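Local coordinates for mandelate racemase / muconate lactonizing enzyme family protein (Agrobacterium tumefaciens, PDB 4DXK) that probably acts as a lyase or racemase of the enolase superfamily's mandelate racemase subgroup, with a sodium ion held in its barrel, at residues A[181-190]-A[220-229]. Residues are numbered along the deposited sequence; the frame is centred on the assembly and turned at random.
Sequences EKTRGQYISM and MWQLLPAMQI
Gly185 and Trp221 bring the two backbones to 4.0 Å between CA atoms, and one nearly straight bond, Gln222 N to Gly185 O at 2.9 Å with 172° at the hydrogen, joins the segments. Its donor is the N-cap residue of helix 223-232, and Pro225 CG lies 3.2 Å from the same Gly185 O. Arg184, with positive phi, closes helix 177-183 in a Schellman motif, and Gly185 comes next, inside the type I' turn from Thr183 to Gln186; its CA also makes a CA-H...O contact of 3.2 Å with Met220 O, an approach that leaves no room for a side chain. Thr183 OG1 donates to Tyr187 O in the carbonyl plane, on a lone pair, and the same carbonyl oxygen lies at the edge of the Trp221 ring, 3.5 Å from CZ3. Tyr187 OH hydrogen-bonds Asp212 of a second subunit. Ile188 crosses the indole at about a right angle, with CB 3.7 Å from Trp221 CH2, while Ile229 CD1 sits over the centre of one face. With CG1 of Ile188 anti to the backbone N (chi1 -171°), CG2 is left to meet Ile229 and the amide of Gln228. That amide, on an extended chain, reaches the backbone of Ile188 through two waters, one linking OE1 to Ile188 N and the other NE2 to Ile188 O. The amides of Gln186 and Gln222 lie 23° from parallel; Gln186 NE2 is 3.4 Å from Gln222 CG, and a water joins that NE2 to Gln222 OE1. Another water ties Arg184 O, Met220 O and Gln222 NE2 together. Leu193 of helix 190-207 touches Ile188 and Gln228. The contact therefore joins two successive beta/alpha units of the parallel-stranded barrel: the turn between helices 177-183 and 190-207 packs against the start of helix 223-232, which follows strand 212-216.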
loop_
_atom_site.group_PDB
_atom_site.type_symbol
_atom_site.label_atom_id
_atom_site.label_comp_id
_atom_site.label_asym_id
_atom_site.label_seq_id
_atom_site.Cartn_x
_atom_site.Cartn_y
_atom_site.Cartn_z
ATOM N N GLU A 181 33.096 15.479 -0.955
ATOM C CA GLU A 181 33.908 15.649 -2.151
ATOM C C GLU A 181 34.957 14.545 -2.282
ATOM O O GLU A 181 35.259 14.093 -3.389
ATOM C CB GLU A 181 34.558 17.035 -2.158
ATOM C CG GLU A 181 33.568 18.152 -2.454
ATOM C CD GLU A 181 33.942 19.482 -1.817
ATOM O OE1 GLU A 181 35.034 19.581 -1.221
ATOM O OE2 GLU A 181 33.131 20.429 -1.910
ATOM N N LYS A 182 35.518 14.115 -1.155
ATOM C CA LYS A 182 36.556 13.083 -1.158
ATOM C C LYS A 182 36.115 11.767 -1.797
ATOM O O LYS A 182 36.906 11.090 -2.454
ATOM C CB LYS A 182 37.039 12.798 0.264
ATOM C CG LYS A 182 37.846 13.907 0.901
ATOM C CD LYS A 182 38.119 13.616 2.370
ATOM C CE LYS A 182 38.607 12.192 2.579
ATOM N NZ LYS A 182 39.350 12.036 3.865
ATOM N N THR A 183 34.857 11.398 -1.589
ATOM C CA THR A 183 34.369 10.094 -2.037
ATOM C C THR A 183 33.181 10.196 -2.997
ATOM O O THR A 183 32.498 9.199 -3.253
ATOM C CB THR A 183 33.922 9.243 -0.832
ATOM O OG1 THR A 183 32.807 9.888 -0.199
ATOM C CG2 THR A 183 35.068 9.070 0.180
ATOM N N ARG A 184 32.935 11.396 -3.515
ATOM C CA ARG A 184 31.745 11.671 -4.324
ATOM C C ARG A 184 30.473 11.234 -3.581
ATOM O O ARG A 184 29.519 10.745 -4.200
ATOM C CB ARG A 184 31.831 11.014 -5.717
ATOM C CG ARG A 184 33.123 11.281 -6.511
ATOM C CD ARG A 184 33.373 12.756 -6.823
ATOM N NE ARG A 184 32.400 13.349 -7.748
ATOM C CZ ARG A 184 32.499 13.337 -9.079
ATOM N NH1 ARG A 184 31.560 13.921 -9.815
ATOM N NH2 ARG A 184 33.524 12.741 -9.682
ATOM N N GLY A 185 30.466 11.401 -2.256
ATOM C CA GLY A 185 29.298 11.084 -1.460
ATOM C C GLY A 185 28.957 9.615 -1.286
ATOM O O GLY A 185 27.866 9.301 -0.813
ATOM N N GLN A 186 29.876 8.710 -1.619
ATOM C CA GLN A 186 29.574 7.284 -1.493
ATOM C C GLN A 186 29.849 6.749 -0.095
ATOM O O GLN A 186 29.300 5.717 0.301
ATOM C CB GLN A 186 30.355 6.451 -2.513
ATOM C CG GLN A 186 29.888 6.623 -3.966
ATOM C CD GLN A 186 28.534 5.938 -4.310
ATOM O OE1 GLN A 186 28.034 5.056 -3.587
ATOM N NE2 GLN A 186 27.950 6.349 -5.431
ATOM N N TYR A 187 30.704 7.448 0.652
ATOM C CA TYR A 187 31.301 6.894 1.866
ATOM C C TYR A 187 31.828 7.999 2.771
ATOM O O TYR A 187 32.350 9.006 2.292
ATOM C CB TYR A 187 32.462 5.959 1.483
ATOM C CG TYR A 187 33.302 5.495 2.654
ATOM C CD1 TYR A 187 32.843 4.512 3.521
ATOM C CD2 TYR A 187 34.556 6.039 2.885
ATOM C CE1 TYR A 187 33.598 4.095 4.600
ATOM C CE2 TYR A 187 35.324 5.631 3.959
ATOM C CZ TYR A 187 34.846 4.654 4.813
ATOM O OH TYR A 187 35.617 4.244 5.874
ATOM N N ILE A 188 31.698 7.809 4.082
ATOM C CA ILE A 188 32.380 8.667 5.043
ATOM C C ILE A 188 33.003 7.788 6.118
ATOM O O ILE A 188 32.341 6.922 6.691
ATOM C CB ILE A 188 31.443 9.762 5.638
ATOM C CG1 ILE A 188 32.244 10.770 6.462
ATOM C CG2 ILE A 188 30.310 9.157 6.456
ATOM C CD1 ILE A 188 31.430 11.983 6.877
ATOM N N SER A 189 34.296 7.977 6.354
ATOM C CA SER A 189 34.969 7.216 7.393
ATOM C C SER A 189 34.487 7.736 8.731
ATOM O O SER A 189 34.089 8.896 8.848
ATOM C CB SER A 189 36.485 7.382 7.298
ATOM O OG SER A 189 36.887 8.673 7.732
ATOM N N MET A 190 34.514 6.883 9.748
ATOM C CA MET A 190 34.110 7.319 11.076
ATOM C C MET A 190 34.984 8.449 11.634
ATOM O O MET A 190 34.456 9.369 12.257
ATOM C CB MET A 190 33.981 6.140 12.043
ATOM C CG MET A 190 32.761 5.274 11.711
ATOM S SD MET A 190 32.406 3.970 12.901
ATOM C CE MET A 190 33.761 2.845 12.568
ATOM N N MET A 220 24.928 16.239 -1.684
ATOM C CA MET A 220 26.209 15.636 -2.043
ATOM C C MET A 220 26.380 14.164 -1.669
ATOM O O MET A 220 27.374 13.549 -2.048
ATOM C CB MET A 220 27.357 16.464 -1.468
ATOM C CG MET A 220 27.306 17.920 -1.911
ATOM S SD MET A 220 28.677 18.914 -1.310
ATOM C CE MET A 220 30.042 18.101 -2.127
ATOM N N TRP A 221 25.417 13.588 -0.955
ATOM C CA TRP A 221 25.552 12.223 -0.441
ATOM C C TRP A 221 24.609 11.227 -1.088
ATOM O O TRP A 221 23.475 11.565 -1.442
ATOM C CB TRP A 221 25.308 12.222 1.073
ATOM C CG TRP A 221 26.353 12.985 1.797
ATOM C CD1 TRP A 221 26.292 14.283 2.210
ATOM C CD2 TRP A 221 27.649 12.510 2.152
ATOM N NE1 TRP A 221 27.476 14.644 2.826
ATOM C CE2 TRP A 221 28.326 13.568 2.789
ATOM C CE3 TRP A 221 28.312 11.293 1.976
ATOM C CZ2 TRP A 221 29.626 13.433 3.275
ATOM C CZ3 TRP A 221 29.598 11.165 2.451
ATOM C CH2 TRP A 221 30.244 12.229 3.088
ATOM N N GLN A 222 25.081 9.988 -1.226
ATOM C CA GLN A 222 24.217 8.859 -1.531
ATOM C C GLN A 222 23.418 8.459 -0.284
ATOM O O GLN A 222 23.670 8.964 0.811
ATOM C CB GLN A 222 25.031 7.687 -2.090
ATOM C CG GLN A 222 25.782 8.041 -3.370
ATOM C CD GLN A 222 24.839 8.435 -4.478
ATOM O OE1 GLN A 222 23.963 7.660 -4.861
ATOM N NE2 GLN A 222 24.990 9.649 -4.987
ATOM N N LEU A 223 22.453 7.559 -0.443
ATOM C CA LEU A 223 21.481 7.292 0.622
ATOM C C LEU A 223 22.084 6.712 1.889
ATOM O O LEU A 223 21.760 7.161 2.994
ATOM C CB LEU A 223 20.359 6.388 0.121
ATOM C CG LEU A 223 19.313 6.027 1.179
ATOM C CD1 LEU A 223 18.546 7.254 1.643
ATOM C CD2 LEU A 223 18.354 4.975 0.643
ATOM N N LEU A 224 22.934 5.705 1.743
ATOM C CA LEU A 224 23.465 5.043 2.932
ATOM C C LEU A 224 24.336 5.950 3.821
ATOM O O LEU A 224 24.091 6.049 5.017
ATOM C CB LEU A 224 24.164 3.724 2.592
ATOM C CG LEU A 224 23.294 2.697 1.860
ATOM C CD1 LEU A 224 24.100 1.427 1.654
ATOM C CD2 LEU A 224 22.003 2.397 2.611
ATOM N N PRO A 225 25.346 6.636 3.246
ATOM C CA PRO A 225 26.096 7.536 4.128
ATOM C C PRO A 225 25.235 8.711 4.621
ATOM O O PRO A 225 25.466 9.200 5.732
ATOM C CB PRO A 225 27.258 8.014 3.248
ATOM C CG PRO A 225 26.779 7.815 1.839
ATOM C CD PRO A 225 25.955 6.555 1.908
ATOM N N ALA A 226 24.253 9.157 3.839
ATOM C CA ALA A 226 23.337 10.186 4.333
ATOM C C ALA A 226 22.624 9.722 5.609
ATOM O O ALA A 226 22.522 10.480 6.585
ATOM C CB ALA A 226 22.333 10.566 3.256
ATOM N N MET A 227 22.136 8.483 5.613
ATOM C CA MET A 227 21.453 7.961 6.798
ATOM C C MET A 227 22.420 7.775 7.970
ATOM O O MET A 227 22.063 8.028 9.119
ATOM C CB MET A 227 20.698 6.661 6.486
ATOM C CG MET A 227 19.479 6.855 5.594
ATOM S SD MET A 227 18.419 5.404 5.434
ATOM C CE MET A 227 19.517 4.251 4.586
ATOM N N GLN A 228 23.645 7.349 7.677
ATOM C CA GLN A 228 24.670 7.194 8.704
ATOM C C GLN A 228 24.959 8.532 9.389
ATOM O O GLN A 228 25.031 8.620 10.619
ATOM C CB GLN A 228 25.936 6.653 8.040
ATOM C CG GLN A 228 27.109 6.433 8.969
ATOM C CD GLN A 228 28.347 6.001 8.213
ATOM O OE1 GLN A 228 28.306 5.777 7.005
ATOM N NE2 GLN A 228 29.459 5.876 8.924
ATOM N N ILE A 229 25.125 9.574 8.582
ATOM C CA ILE A 229 25.366 10.919 9.096
ATOM C C ILE A 229 24.172 11.434 9.899
ATOM O O ILE A 229 24.341 12.013 10.982
ATOM C CB ILE A 229 25.716 11.899 7.948
ATOM C CG1 ILE A 229 27.052 11.522 7.300
ATOM C CG2 ILE A 229 25.713 13.343 8.444
ATOM C CD1 ILE A 229 27.298 12.207 5.969
HETATM O O HOH W 1 26.865 11.532 -4.111
HETATM O O HOH W 2 25.133 5.302 -5.917
HETATM O O HOH W 3 30.066 5.601 4.940
HETATM O O HOH W 4 32.177 4.445 7.968
#